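Local coordinates for protein TBC1 domain family member 22A (Homo sapiens, PDB 2QFZ) that probably acts as a GTPase-activating protein for Rab-family GTPases, through the TBC domain that makes up most of this construct, at residues A246-W249 and M250-L254; I213-K216 and V217-E221; T59-L63 and S64-P68; A69-D72 and R73-A76; Q107-I110 and D111-M115. All blocks are in the same frame, centred on the assembly; numbering follows the deposited sequence.

Interaction 1 (A246-W249 and M250-L254); sequences AFRW and MNNLL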
loop_
_atom_site.group_PDB
_atom_site.type_symbol
_atom_site.label_atom_id
_atom_site.label_comp_id
_atom_site.label_asym_id
_atom_site.label_seq_id
_atom_site.Cartn_x
_atom_site.Cartn_y
_atom_site.Cartn_z
ATOM N N ALA A 246 4.757 3.075 15.590
ATOM C CA ALA A 246 3.859 3.561 14.535
ATOM C C ALA A 246 4.526 4.369 13.388
ATOM O O ALA A 246 3.895 4.618 12.403
ATOM C CB ALA A 246 2.748 4.365 15.159
ATOM N N PHE A 247 5.788 4.778 13.519
ATOM C CA PHE A 247 6.530 5.368 12.400
ATOM C C PHE A 247 6.532 4.420 11.207
ATOM O O PHE A 247 6.215 4.819 10.095
ATOM C CB PHE A 247 8.002 5.676 12.736
ATOM C CG PHE A 247 8.727 6.417 11.618
ATOM C CD1 PHE A 247 8.726 7.805 11.578
ATOM C CD2 PHE A 247 9.363 5.724 10.588
ATOM C CE1 PHE A 247 9.387 8.508 10.530
ATOM C CE2 PHE A 247 9.991 6.409 9.541
ATOM C CZ PHE A 247 10.006 7.796 9.516
ATOM N N ARG A 248 6.862 3.163 11.451
ATOM C CA ARG A 248 6.825 2.133 10.402
ATOM C C ARG A 248 5.415 1.840 9.859
ATOM O O ARG A 248 5.241 1.534 8.698
ATOM C CB ARG A 248 7.470 0.859 10.908
ATOM C CG ARG A 248 8.134 0.050 9.799
ATOM C CD ARG A 248 9.025 -1.021 10.376
ATOM N NE ARG A 248 8.247 -2.050 11.045
ATOM C CZ ARG A 248 8.777 -3.023 11.792
ATOM N NH1 ARG A 248 10.090 -3.093 12.003
ATOM N NH2 ARG A 248 7.994 -3.910 12.348
ATOM N N TRP A 249 4.407 1.930 10.707
ATOM C CA TRP A 249 3.037 1.670 10.304
ATOM C C TRP A 249 2.623 2.738 9.258
ATOM O O TRP A 249 1.855 2.445 8.373
ATOM C CB TRP A 249 2.066 1.746 11.528
ATOM C CG TRP A 249 2.216 0.642 12.628
ATOM C CD1 TRP A 249 3.226 -0.230 12.764
ATOM C CD2 TRP A 249 1.306 0.369 13.719
ATOM N NE1 TRP A 249 3.033 -1.038 13.866
ATOM C CE2 TRP A 249 1.850 -0.678 14.462
ATOM C CE3 TRP A 249 0.054 0.893 14.099
ATOM C CZ2 TRP A 249 1.227 -1.194 15.590
ATOM C CZ3 TRP A 249 -0.587 0.359 15.219
ATOM C CH2 TRP A 249 0.007 -0.668 15.950
ATOM N N MET A 250 3.079 3.983 9.421
ATOM C CA MET A 250 2.712 5.094 8.484
ATOM C C MET A 250 3.602 5.117 7.246
ATOM O O MET A 250 3.112 5.218 6.145
ATOM C CB MET A 250 2.833 6.467 9.149
ATOM C CG MET A 250 1.927 6.656 10.354
ATOM S SD MET A 250 0.239 6.150 10.063
ATOM C CE MET A 250 -0.470 6.390 11.689
ATOM N N ASN A 251 4.907 5.021 7.476
ATOM C CA ASN A 251 5.959 5.058 6.455
ATOM C C ASN A 251 5.843 3.941 5.403
ATOM O O ASN A 251 6.057 4.171 4.199
ATOM C CB ASN A 251 7.322 4.958 7.167
ATOM C CG ASN A 251 8.483 5.294 6.254
ATOM O OD1 ASN A 251 8.630 6.458 5.808
ATOM N ND2 ASN A 251 9.325 4.289 5.978
ATOM N N ASN A 252 5.489 2.741 5.880
ATOM C CA ASN A 252 5.367 1.543 5.054
ATOM C C ASN A 252 3.911 1.105 4.804
ATOM O O ASN A 252 3.684 0.014 4.254
ATOM C CB ASN A 252 6.129 0.371 5.716
ATOM C CG ASN A 252 7.661 0.610 5.786
ATOM O OD1 ASN A 252 8.149 1.478 6.527
ATOM N ND2 ASN A 252 8.413 -0.182 5.025
ATOM N N LEU A 253 2.942 1.910 5.276
ATOM C CA LEU A 253 1.495 1.631 5.144
ATOM C C LEU A 253 1.099 0.226 5.657
ATOM O O LEU A 253 0.330 -0.488 5.017
ATOM C CB LEU A 253 0.979 1.861 3.722
ATOM C CG LEU A 253 0.963 3.338 3.281
ATOM C CD1 LEU A 253 0.440 3.396 1.872
ATOM C CD2 LEU A 253 0.114 4.274 4.190
ATOM N N LEU A 254 1.587 -0.088 6.865
ATOM C CA LEU A 254 1.360 -1.351 7.582
ATOM C C LEU A 254 1.911 -2.568 6.881
ATOM O O LEU A 254 1.739 -3.686 7.406
ATOM C CB LEU A 254 -0.118 -1.552 7.954
ATOM C CG LEU A 254 -0.580 -0.740 9.177
ATOM C CD1 LEU A 254 -2.059 -0.702 9.167
ATOM C CD2 LEU A 254 -0.006 -1.329 10.543
#

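Interaction 2 (I213-K216 and V217-E221); sequences IQMK and VKMLE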
loop_
_atom_site.group_PDB
_atom_site.type_symbol
_atom_site.label_atom_id
_atom_site.label_comp_id
_atom_site.label_asym_id
_atom_site.label_seq_id
_atom_site.Cartn_x
_atom_site.Cartn_y
_atom_site.Cartn_z
ATOM N N ILE A 213 4.549 12.085 8.406
ATOM C CA ILE A 213 4.580 10.905 9.252
ATOM C C ILE A 213 4.342 11.315 10.715
ATOM O O ILE A 213 3.491 10.768 11.354
ATOM C CB ILE A 213 5.867 10.110 9.150
ATOM C CG1 ILE A 213 6.154 9.690 7.687
ATOM C CG2 ILE A 213 5.770 8.891 10.035
ATOM C CD1 ILE A 213 5.220 8.649 7.188
ATOM N N GLN A 214 5.098 12.282 11.211
ATOM C CA GLN A 214 4.957 12.785 12.590
ATOM C C GLN A 214 3.572 13.269 12.919
ATOM O O GLN A 214 3.050 12.982 14.003
ATOM C CB GLN A 214 5.959 13.919 12.864
ATOM C CG GLN A 214 7.274 13.411 13.420
ATOM C CD GLN A 214 8.080 12.629 12.403
ATOM O OE1 GLN A 214 8.183 13.022 11.250
ATOM N NE2 GLN A 214 8.663 11.521 12.835
ATOM N N MET A 215 2.982 13.997 11.978
ATOM C CA MET A 215 1.629 14.453 12.111
ATOM C C MET A 215 0.648 13.297 12.239
ATOM O O MET A 215 -0.198 13.310 13.123
ATOM C CB MET A 215 1.243 15.332 10.907
ATOM C CG MET A 215 -0.112 16.043 11.090
ATOM S SD MET A 215 -0.082 17.167 12.515
ATOM C CE MET A 215 1.049 18.425 11.930
ATOM N N LYS A 216 0.757 12.302 11.361
ATOM C CA LYS A 216 -0.114 11.105 11.441
ATOM C C LYS A 216 0.065 10.266 12.713
ATOM O O LYS A 216 -0.911 9.724 13.244
ATOM C CB LYS A 216 0.069 10.221 10.223
ATOM C CG LYS A 216 -0.494 10.886 8.954
ATOM C CD LYS A 216 -0.071 10.203 7.658
ATOM C CE LYS A 216 -0.215 11.218 6.460
ATOM N NZ LYS A 216 -0.600 10.504 5.220
ATOM N N VAL A 217 1.296 10.125 13.183
ATOM C CA VAL A 217 1.530 9.423 14.452
ATOM C C VAL A 217 0.885 10.177 15.639
ATOM O O VAL A 217 0.383 9.559 16.584
ATOM C CB VAL A 217 2.992 9.191 14.661
ATOM C CG1 VAL A 217 3.292 8.698 16.098
ATOM C CG2 VAL A 217 3.505 8.199 13.605
ATOM N N LYS A 218 0.905 11.499 15.580
ATOM C CA LYS A 218 0.343 12.351 16.651
ATOM C C LYS A 218 -1.188 12.287 16.604
ATOM O O LYS A 218 -1.825 12.179 17.639
ATOM C CB LYS A 218 0.868 13.794 16.512
ATOM C CG LYS A 218 0.294 14.782 17.473
ATOM C CD LYS A 218 0.461 14.398 18.943
ATOM C CE LYS A 218 -0.075 15.506 19.850
ATOM N NZ LYS A 218 0.068 15.189 21.305
ATOM N N MET A 219 -1.785 12.356 15.403
ATOM C CA MET A 219 -3.230 12.161 15.271
ATOM C C MET A 219 -3.655 10.760 15.684
ATOM O O MET A 219 -4.716 10.601 16.232
ATOM C CB MET A 219 -3.697 12.420 13.855
ATOM C CG MET A 219 -3.514 13.863 13.399
ATOM S SD MET A 219 -4.272 14.054 11.783
ATOM C CE MET A 219 -2.917 13.547 10.719
ATOM N N LEU A 220 -2.818 9.752 15.436
ATOM C CA LEU A 220 -3.075 8.397 15.942
ATOM C C LEU A 220 -3.128 8.395 17.459
ATOM O O LEU A 220 -3.957 7.702 18.073
ATOM C CB LEU A 220 -2.035 7.375 15.440
ATOM C CG LEU A 220 -2.094 5.959 16.055
ATOM C CD1 LEU A 220 -3.349 5.229 15.633
ATOM C CD2 LEU A 220 -0.875 5.133 15.712
ATOM N N GLU A 221 -2.218 9.157 18.050
ATOM C CA GLU A 221 -2.125 9.246 19.485
ATOM C C GLU A 221 -3.404 9.907 20.025
ATOM O O GLU A 221 -4.007 9.391 20.963
ATOM C CB GLU A 221 -0.830 9.995 19.921
ATOM C CG GLU A 221 -0.829 10.308 21.418
ATOM C CD GLU A 221 0.538 10.667 22.018
ATOM O OE1 GLU A 221 1.501 10.908 21.243
ATOM O OE2 GLU A 221 0.632 10.702 23.294
#

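Interaction 3 (T59-L63 and S64-P68); sequences TWKLL and SGYLP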
loop_
_atom_site.group_PDB
_atom_site.type_symbol
_atom_site.label_atom_id
_atom_site.label_comp_id
_atom_site.label_asym_id
_atom_site.label_seq_id
_atom_site.Cartn_x
_atom_site.Cartn_y
_atom_site.Cartn_z
ATOM N N THR A 59 -9.760 -3.053 -12.033
ATOM C CA THR A 59 -10.432 -2.267 -10.986
ATOM C C THR A 59 -9.461 -1.270 -10.309
ATOM O O THR A 59 -9.749 -0.080 -10.250
ATOM C CB THR A 59 -11.154 -3.158 -9.965
ATOM O OG1 THR A 59 -12.082 -4.010 -10.635
ATOM C CG2 THR A 59 -11.938 -2.323 -8.929
ATOM N N TRP A 60 -8.306 -1.741 -9.838
ATOM C CA TRP A 60 -7.288 -0.833 -9.285
ATOM C C TRP A 60 -6.881 0.289 -10.240
ATOM O O TRP A 60 -6.736 1.477 -9.844
ATOM C CB TRP A 60 -6.040 -1.622 -8.860
ATOM C CG TRP A 60 -6.146 -2.325 -7.556
ATOM C CD1 TRP A 60 -7.271 -2.721 -6.931
ATOM C CD2 TRP A 60 -5.051 -2.750 -6.718
ATOM N NE1 TRP A 60 -6.974 -3.319 -5.732
ATOM C CE2 TRP A 60 -5.617 -3.357 -5.575
ATOM C CE3 TRP A 60 -3.667 -2.585 -6.776
ATOM C CZ2 TRP A 60 -4.842 -3.841 -4.520
ATOM C CZ3 TRP A 60 -2.887 -3.079 -5.728
ATOM C CH2 TRP A 60 -3.479 -3.709 -4.622
ATOM N N LYS A 61 -6.680 -0.065 -11.496
ATOM C CA LYS A 61 -6.397 0.945 -12.514
ATOM C C LYS A 61 -7.484 1.987 -12.680
ATOM O O LYS A 61 -7.176 3.170 -12.859
ATOM C CB LYS A 61 -6.060 0.311 -13.851
ATOM C CG LYS A 61 -4.732 -0.402 -13.821
ATOM C CD LYS A 61 -4.420 -1.100 -15.160
ATOM C CE LYS A 61 -3.508 -2.275 -14.915
ATOM N NZ LYS A 61 -2.983 -2.794 -16.202
ATOM N N LEU A 62 -8.746 1.587 -12.621
ATOM C CA LEU A 62 -9.828 2.560 -12.726
ATOM C C LEU A 62 -10.016 3.420 -11.467
ATOM O O LEU A 62 -10.220 4.649 -11.576
ATOM C CB LEU A 62 -11.153 1.913 -13.103
ATOM C CG LEU A 62 -11.191 1.374 -14.521
ATOM C CD1 LEU A 62 -12.372 0.398 -14.679
ATOM C CD2 LEU A 62 -11.231 2.549 -15.568
ATOM N N LEU A 63 -9.951 2.784 -10.302
ATOM C CA LEU A 63 -10.184 3.457 -9.026
ATOM C C LEU A 63 -9.063 4.437 -8.692
ATOM O O LEU A 63 -9.316 5.455 -8.091
ATOM C CB LEU A 63 -10.369 2.436 -7.889
ATOM C CG LEU A 63 -11.669 1.655 -7.810
ATOM C CD1 LEU A 63 -11.623 0.628 -6.665
ATOM C CD2 LEU A 63 -12.819 2.592 -7.628
ATOM N N SER A 64 -7.840 4.158 -9.134
ATOM C CA SER A 64 -6.737 5.092 -8.982
ATOM C C SER A 64 -6.714 6.224 -10.012
ATOM O O SER A 64 -5.866 7.113 -9.912
ATOM C CB SER A 64 -5.427 4.370 -9.141
ATOM O OG SER A 64 -5.269 4.039 -10.520
ATOM N N GLY A 65 -7.579 6.166 -11.020
ATOM C CA GLY A 65 -7.598 7.156 -12.094
ATOM C C GLY A 65 -6.535 6.990 -13.170
ATOM O O GLY A 65 -6.276 7.910 -13.941
ATOM N N TYR A 66 -5.892 5.839 -13.220
ATOM C CA TYR A 66 -4.862 5.588 -14.246
ATOM C C TYR A 66 -5.536 5.414 -15.627
ATOM O O TYR A 66 -5.079 5.962 -16.635
ATOM C CB TYR A 66 -4.042 4.356 -13.847
ATOM C CG TYR A 66 -2.984 3.918 -14.817
ATOM C CD1 TYR A 66 -2.076 4.820 -15.337
ATOM C CD2 TYR A 66 -2.877 2.569 -15.201
ATOM C CE1 TYR A 66 -1.078 4.399 -16.267
ATOM C CE2 TYR A 66 -1.881 2.142 -16.101
ATOM C CZ TYR A 66 -0.994 3.081 -16.636
ATOM O OH TYR A 66 0.005 2.695 -17.503
ATOM N N LEU A 67 -6.618 4.645 -15.654
ATOM C CA LEU A 67 -7.380 4.464 -16.837
ATOM C C LEU A 67 -8.727 5.156 -16.690
ATOM O O LEU A 67 -9.291 5.191 -15.591
ATOM C CB LEU A 67 -7.574 2.992 -17.143
ATOM C CG LEU A 67 -6.317 2.250 -17.626
ATOM C CD1 LEU A 67 -6.688 0.859 -18.052
ATOM C CD2 LEU A 67 -5.591 2.980 -18.744
ATOM N N PRO A 68 -9.225 5.726 -17.800
ATOM C CA PRO A 68 -10.530 6.405 -17.891
ATOM C C PRO A 68 -11.714 5.473 -17.762
ATOM O O PRO A 68 -11.612 4.291 -18.136
ATOM C CB PRO A 68 -10.495 7.054 -19.279
ATOM C CG PRO A 68 -9.460 6.311 -20.040
ATOM C CD PRO A 68 -8.484 5.775 -19.069
HETATM O O HOH W 1 -10.776 6.132 -13.648
#

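Interaction 4 (A69-D72 and R73-A76); sequences ANVD and RRPA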
loop_
_atom_site.group_PDB
_atom_site.type_symbol
_atom_site.label_atom_id
_atom_site.label_comp_id
_atom_site.label_asym_id
_atom_site.label_seq_id
_atom_site.Cartn_x
_atom_site.Cartn_y
_atom_site.Cartn_z
ATOM N N ALA A 69 -12.802 6.015 -17.209
ATOM C CA ALA A 69 -14.078 5.330 -17.052
ATOM C C ALA A 69 -14.691 4.946 -18.401
ATOM O O ALA A 69 -15.355 3.913 -18.514
ATOM C CB ALA A 69 -15.043 6.210 -16.271
ATOM N N ASN A 70 -14.468 5.783 -19.415
ATOM C CA ASN A 70 -14.966 5.509 -20.764
ATOM C C ASN A 70 -14.168 4.396 -21.470
ATOM O O ASN A 70 -12.944 4.522 -21.711
ATOM C CB ASN A 70 -14.989 6.778 -21.619
ATOM C CG ASN A 70 -15.689 6.537 -22.951
ATOM O OD1 ASN A 70 -15.060 6.127 -23.885
ATOM N ND2 ASN A 70 -17.022 6.662 -22.977
ATOM N N VAL A 71 -14.854 3.300 -21.781
ATOM C CA VAL A 71 -14.175 2.074 -22.216
ATOM C C VAL A 71 -13.382 2.301 -23.503
ATOM O O VAL A 71 -12.275 1.816 -23.620
ATOM C CB VAL A 71 -15.184 0.902 -22.436
ATOM C CG1 VAL A 71 -14.463 -0.345 -23.003
ATOM C CG2 VAL A 71 -15.880 0.582 -21.156
ATOM N N ASP A 72 -13.950 3.053 -24.459
ATOM C CA ASP A 72 -13.273 3.218 -25.756
ATOM C C ASP A 72 -12.038 4.106 -25.683
ATOM O O ASP A 72 -11.194 4.014 -26.551
ATOM C CB ASP A 72 -14.211 3.712 -26.872
ATOM C CG ASP A 72 -13.631 3.453 -28.283
ATOM O OD1 ASP A 72 -13.321 2.283 -28.607
ATOM O OD2 ASP A 72 -13.472 4.416 -29.062
ATOM N N ARG A 73 -11.902 4.926 -24.644
ATOM C CA ARG A 73 -10.676 5.740 -24.476
ATOM C C ARG A 73 -9.490 4.970 -23.863
ATOM O O ARG A 73 -8.339 5.403 -24.000
ATOM C CB ARG A 73 -10.954 6.973 -23.631
ATOM C CG ARG A 73 -11.865 8.019 -24.274
ATOM C CD ARG A 73 -12.242 9.084 -23.229
ATOM N NE ARG A 73 -11.255 10.170 -23.118
ATOM C CZ ARG A 73 -10.898 10.775 -21.979
ATOM N NH1 ARG A 73 -11.410 10.390 -20.802
ATOM N NH2 ARG A 73 -9.996 11.768 -22.015
ATOM N N ARG A 74 -9.754 3.819 -23.232
ATOM C CA ARG A 74 -8.772 3.152 -22.381
ATOM C C ARG A 74 -7.534 2.688 -23.083
ATOM O O ARG A 74 -6.431 2.930 -22.573
ATOM C CB ARG A 74 -9.397 1.954 -21.655
ATOM C CG ARG A 74 -10.380 2.364 -20.646
ATOM C CD ARG A 74 -11.015 1.222 -20.000
ATOM N NE ARG A 74 -12.150 1.673 -19.213
ATOM C CZ ARG A 74 -13.042 0.866 -18.682
ATOM N NH1 ARG A 74 -12.936 -0.447 -18.820
ATOM N NH2 ARG A 74 -14.034 1.361 -18.015
ATOM N N PRO A 75 -7.691 2.013 -24.259
ATOM C CA PRO A 75 -6.507 1.464 -24.940
ATOM C C PRO A 75 -5.493 2.535 -25.359
ATOM O O PRO A 75 -4.301 2.343 -25.167
ATOM C CB PRO A 75 -7.096 0.755 -26.177
ATOM C CG PRO A 75 -8.576 0.625 -25.909
ATOM C CD PRO A 75 -8.940 1.735 -25.007
ATOM N N ALA A 76 -5.979 3.644 -25.920
ATOM C CA ALA A 76 -5.110 4.777 -26.333
ATOM C C ALA A 76 -4.438 5.430 -25.135
ATOM O O ALA A 76 -3.248 5.733 -25.178
ATOM C CB ALA A 76 -5.932 5.845 -27.131
#

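Interaction 5 (Q107-I110 and D111-M115); sequences QIHI and DIPRM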
loop_
_atom_site.group_PDB
_atom_site.type_symbol
_atom_site.label_atom_id
_atom_site.label_comp_id
_atom_site.label_asym_id
_atom_site.label_seq_id
_atom_site.Cartn_x
_atom_site.Cartn_y
_atom_site.Cartn_z
ATOM N N GLN A 107 21.706 3.779 -2.297
ATOM C CA GLN A 107 20.664 3.521 -1.294
ATOM C C GLN A 107 19.640 2.471 -1.782
ATOM O O GLN A 107 19.282 1.529 -1.037
ATOM C CB GLN A 107 19.968 4.826 -0.889
ATOM C CG GLN A 107 20.802 5.738 0.034
ATOM C CD GLN A 107 19.999 6.921 0.550
ATOM O OE1 GLN A 107 19.301 6.820 1.572
ATOM N NE2 GLN A 107 20.069 8.048 -0.168
ATOM N N ILE A 108 19.189 2.598 -3.036
ATOM C CA ILE A 108 18.176 1.675 -3.591
ATOM C C ILE A 108 18.756 0.263 -3.770
ATOM O O ILE A 108 18.064 -0.723 -3.510
ATOM C CB ILE A 108 17.560 2.199 -4.932
ATOM C CG1 ILE A 108 16.786 3.492 -4.697
ATOM C CG2 ILE A 108 16.695 1.111 -5.615
ATOM C CD1 ILE A 108 16.590 4.382 -5.966
ATOM N N HIS A 109 20.025 0.180 -4.180
ATOM C CA HIS A 109 20.726 -1.118 -4.388
ATOM C C HIS A 109 20.928 -1.897 -3.096
ATOM O O HIS A 109 21.015 -3.122 -3.111
ATOM C CB HIS A 109 22.102 -0.887 -5.054
ATOM C CG HIS A 109 22.637 -2.076 -5.809
ATOM N ND1 HIS A 109 22.315 -3.381 -5.492
ATOM C CD2 HIS A 109 23.492 -2.149 -6.860
ATOM C CE1 HIS A 109 22.940 -4.203 -6.318
ATOM N NE2 HIS A 109 23.658 -3.482 -7.161
ATOM N N ILE A 110 21.006 -1.194 -1.970
ATOM C CA ILE A 110 21.159 -1.837 -0.664
ATOM C C ILE A 110 19.840 -2.366 -0.105
ATOM O O ILE A 110 19.785 -3.458 0.471
ATOM C CB ILE A 110 21.785 -0.861 0.341
ATOM C CG1 ILE A 110 23.266 -0.645 -0.017
ATOM C CG2 ILE A 110 21.640 -1.380 1.789
ATOM C CD1 ILE A 110 23.828 0.686 0.479
ATOM N N ASP A 111 18.786 -1.582 -0.266
ATOM C CA ASP A 111 17.462 -1.920 0.260
ATOM C C ASP A 111 16.737 -2.973 -0.555
ATOM O O ASP A 111 16.211 -3.914 0.024
ATOM C CB ASP A 111 16.573 -0.677 0.328
ATOM C CG ASP A 111 17.042 0.333 1.388
ATOM O OD1 ASP A 111 17.940 -0.002 2.208
ATOM O OD2 ASP A 111 16.510 1.460 1.374
ATOM N N ILE A 112 16.697 -2.812 -1.884
ATOM C CA ILE A 112 15.878 -3.707 -2.711
ATOM C C ILE A 112 16.255 -5.154 -2.488
ATOM O O ILE A 112 15.390 -5.937 -2.107
ATOM C CB ILE A 112 15.835 -3.332 -4.253
ATOM C CG1 ILE A 112 15.147 -1.988 -4.467
ATOM C CG2 ILE A 112 15.148 -4.434 -5.080
ATOM C CD1 ILE A 112 14.295 -1.515 -3.334
ATOM N N PRO A 113 17.545 -5.523 -2.708
ATOM C CA PRO A 113 17.996 -6.915 -2.498
ATOM C C PRO A 113 17.603 -7.625 -1.206
ATOM O O PRO A 113 17.505 -8.845 -1.215
ATOM C CB PRO A 113 19.508 -6.794 -2.609
ATOM C CG PRO A 113 19.676 -5.747 -3.665
ATOM C CD PRO A 113 18.647 -4.708 -3.250
ATOM N N ARG A 114 17.352 -6.893 -0.130
ATOM C CA ARG A 114 17.035 -7.507 1.167
ATOM C C ARG A 114 15.595 -7.251 1.623
ATOM O O ARG A 114 15.278 -7.449 2.808
ATOM C CB ARG A 114 17.971 -6.991 2.288
ATOM C CG ARG A 114 19.349 -6.398 1.886
ATOM C CD ARG A 114 19.823 -5.340 2.926
ATOM N NE ARG A 114 18.741 -4.401 3.236
ATOM C CZ ARG A 114 18.826 -3.361 4.069
ATOM N NH1 ARG A 114 17.730 -2.604 4.267
ATOM N NH2 ARG A 114 19.980 -3.058 4.689
ATOM N N MET A 115 14.723 -6.801 0.720
ATOM C CA MET A 115 13.332 -6.528 1.106
ATOM C C MET A 115 12.469 -7.798 0.957
ATOM O O MET A 115 12.909 -8.809 0.414
ATOM C CB MET A 115 12.758 -5.323 0.323
ATOM C CG MET A 115 12.272 -5.623 -1.063
ATOM S SD MET A 115 11.917 -4.132 -2.018
ATOM C CE MET A 115 10.147 -3.974 -1.729
#

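Interaction 1 (A246-W249 and M250-L254)
W249 O, near the end of helix 242-251, accepts two hydrogen bonds, from L254 N (3.0 Å) and from H281 NE2 of helix 276-291. The bond from L254 reaches back five residues, as L253 and L254 both take positive phi; a weak L253 N to M250 O bond lies inside this wider turn. Before this, N251 N to F247 O (2.9 Å) and N252 N to R248 O (3.1 Å) are the last ordinary helical bonds. L254 then tucks back under W249, its CD2 methyl lying over one face of the indole, 3.9 Å from the five-membered ring centroid, a CH-pi contact. W249 CG lies anti to its own carbonyl carbon (chi1 -67°), which puts the face in the path of that methyl. On another side, the N251 amide passes F247 obliquely, N251 CG being 3.8 Å from F247 CE2. The two asparagines are linked: N251 ND2 donates to N252 OD1 at 3.1 Å, from above the plane of the N252 carbonyl (45° out of it). Bonds to the surrounding protein satisfy the rest: N251 OD1 with Q210 NE2, N251 ND2 also with Q148 O, and N252 ND2 with D152 OD2. This buried helix end is wedged between helix 211-227, which A246, F247 and M250 touch, and helix 276-291, whose H281 and F288 touch L254.

Interaction 2 (I213-K216 and V217-E221)
M215 sends CG away from its backbone N (chi1 -171°), while M219, one turn on, bends at its last torsion (chi3 -86°) and brings its methyl back to meet it. M219 CE thereby rests 3.8 Å from M215 CG, the two thioether chains passing at a slant. The same methyl lies 4.0 Å from K216 CG, so the aliphatic start of the lysine also borders it. Elsewhere round the helix, V217 CG2 nestles 3.4 Å from I213 O, with I213 CG2 a looser neighbour. The backbone is regular alpha-helix: V217 N to I213 O is nearly straight (2.9 Å, 163° at the hydrogen), the M219 N to M215 O bond is as straight, and those of K218 N to Q214 O and L220 N to K216 O are more bent. M215, K218 and M219 form the exposed flank, though M219 still touches L282 of helix 276-291. On the buried side, I213 and L220 lean on helix 242-251 through F247 and A246, while K216 and L220 touch helix 276-291 at L282, C285 and A286.

Interaction 3 (T59-L63 and S64-P68)
A Schellman motif ends helix 56-63, where the chain leaving the helix folds back onto the K61 and L62 carbonyls. G65, with positive phi (79°), makes the turn: G65 N bonds L62 O at 3.1 Å. Two successive amides meet K61 O, Y66 N only weakly and L67 N, from above the carbonyl plane, much more straightly (3.2 Å, 170° at the hydrogen). S64 belongs to this tight turn as well, folding its OG back over the helix (chi1 72°), 3.0 Å from W60 O and 3.1 Å from K61 O. The packed side is formed by K61, Y66 and L67. K61 and Y66 run alongside each other in the same direction, K61 CG sitting at the edge of the phenol ring, 3.8 Å from Y66 CD2. Their polar ends share D190, K61 NZ as a salt bridge and Y66 OH as a hydrogen bond, and K61 also makes a cation-pi contact with F161. L67 CD1 borders K61 CD on this buried side, and L67 reaches L78 of helix 74-91. G65, by contrast, is exposed and marks the solvent side. Between the last helical turn and the departing loop, one water donates to both L62 O and L67 O, 2.6 Å from each.

Interaction 4 (A69-D72 and R73-A76)
R74 folds back over the loop it follows, and its guanidinium provides a side-chain bond: R74 NH2 donates to A69 O at 2.9 Å, approaching from above the carbonyl plane. The other nitrogens have partners nearby, R74 NE at P68 O and R74 NH1 at L33 O, and R74 NH2 also reaches T38 OG1. A single arginine thus fastens the connector to the end of helix 25-34 and the loop after it. Its chain is extended from CG to NE (chi2 177°), which carries the head back past V71 to A69. The N70 amide is the other side chain that bonds: N70 OD1 receives two weak bonds from the backbone, from D72 N at 3.3 Å and from R73 N at 3.5 Å, and N70 ND2 is held by N37 OD1. Bonds between backbone atoms form a second group. R73 N reaches N70 O at 3.1 Å, and R74 N reaches V71 O at 3.2 Å with a straighter hydrogen (161°). Van der Waals contacts complete the set. V71 CG2 lies over one face of the R74 guanidinium, toward its rim, 3.7 Å from R74 NH2, and R73 CG lies 3.7 Å from N70 OD1, the asparagine and arginine chains crossing nearly at right angles. D72 and R73 lie at the surface. Two overlapping i to i+3 turns with a weak Asx turn lead the polypeptide from the loop into helix 74-91 of the all-helical TBC domain.

Interaction 5 (Q107-I110 and D111-M115)
The IxxDxxR signature of TBC domains spans this turn as I108, D111 and R114, at the end of helix 102-111; in related Rab-GAPs the arginine of this motif acts as a finger on the GTPase, and R114 probably corresponds to it. The helix closes with D111 N to Q107 O (3.2 Å) and I112 N to I108 O (3.0 Å, 168° at the hydrogen). A short 3-10 turn then carries the chain through P113, with R114 N bonded to D111 O. R114 swings back along I110, the two chains side by side: one guanidinium face lies over the I110 carbonyl, and R114 NH2 is 3.7 Å from I110 CG2. A chi1 of -22°, off the usual staggered positions, goes with the arginine lying along I110. D111 OD1 stands 3.3 Å from R114 NH1 as a salt bridge, but well out of the guanidinium plane, so charge alone joins them; D111 OD2 is hydrogen-bonded to Y146 OH. On the inner side, I108 CG2 meets I112 CG1 at 3.6 Å, the pair pointing the same way. I108, H109 and I112 rest against helix 124-140 through E131, T127 and L134, and M115 continues to helix 150-162, at N151, D152 and T155.

How the interactions relate
Two pairs of contacts touch directly. Interactions 1 and 2 have centres 11 Å apart, with F247 CD1 packed 3.5 Å from I213 CG2. Interactions 3 and 4, their centres also 11 Å apart, join where L62 CD1 packs 3.8 Å from R74 NH2, across the connector between helices 56-63 and 74-91. Interactions 1 and 4 sit on opposite sides of the chain's centre, their own centres about 35 Å apart. Interaction 5, carrying the probable arginine finger, has its centre about 18 Å from that of interaction 1 and its nearest atoms about 8 Å away; both approach Q148 and D152. Q148 belongs to a Y146-x-Q148 sequence, consistent with the glutamine finger of TBC domains.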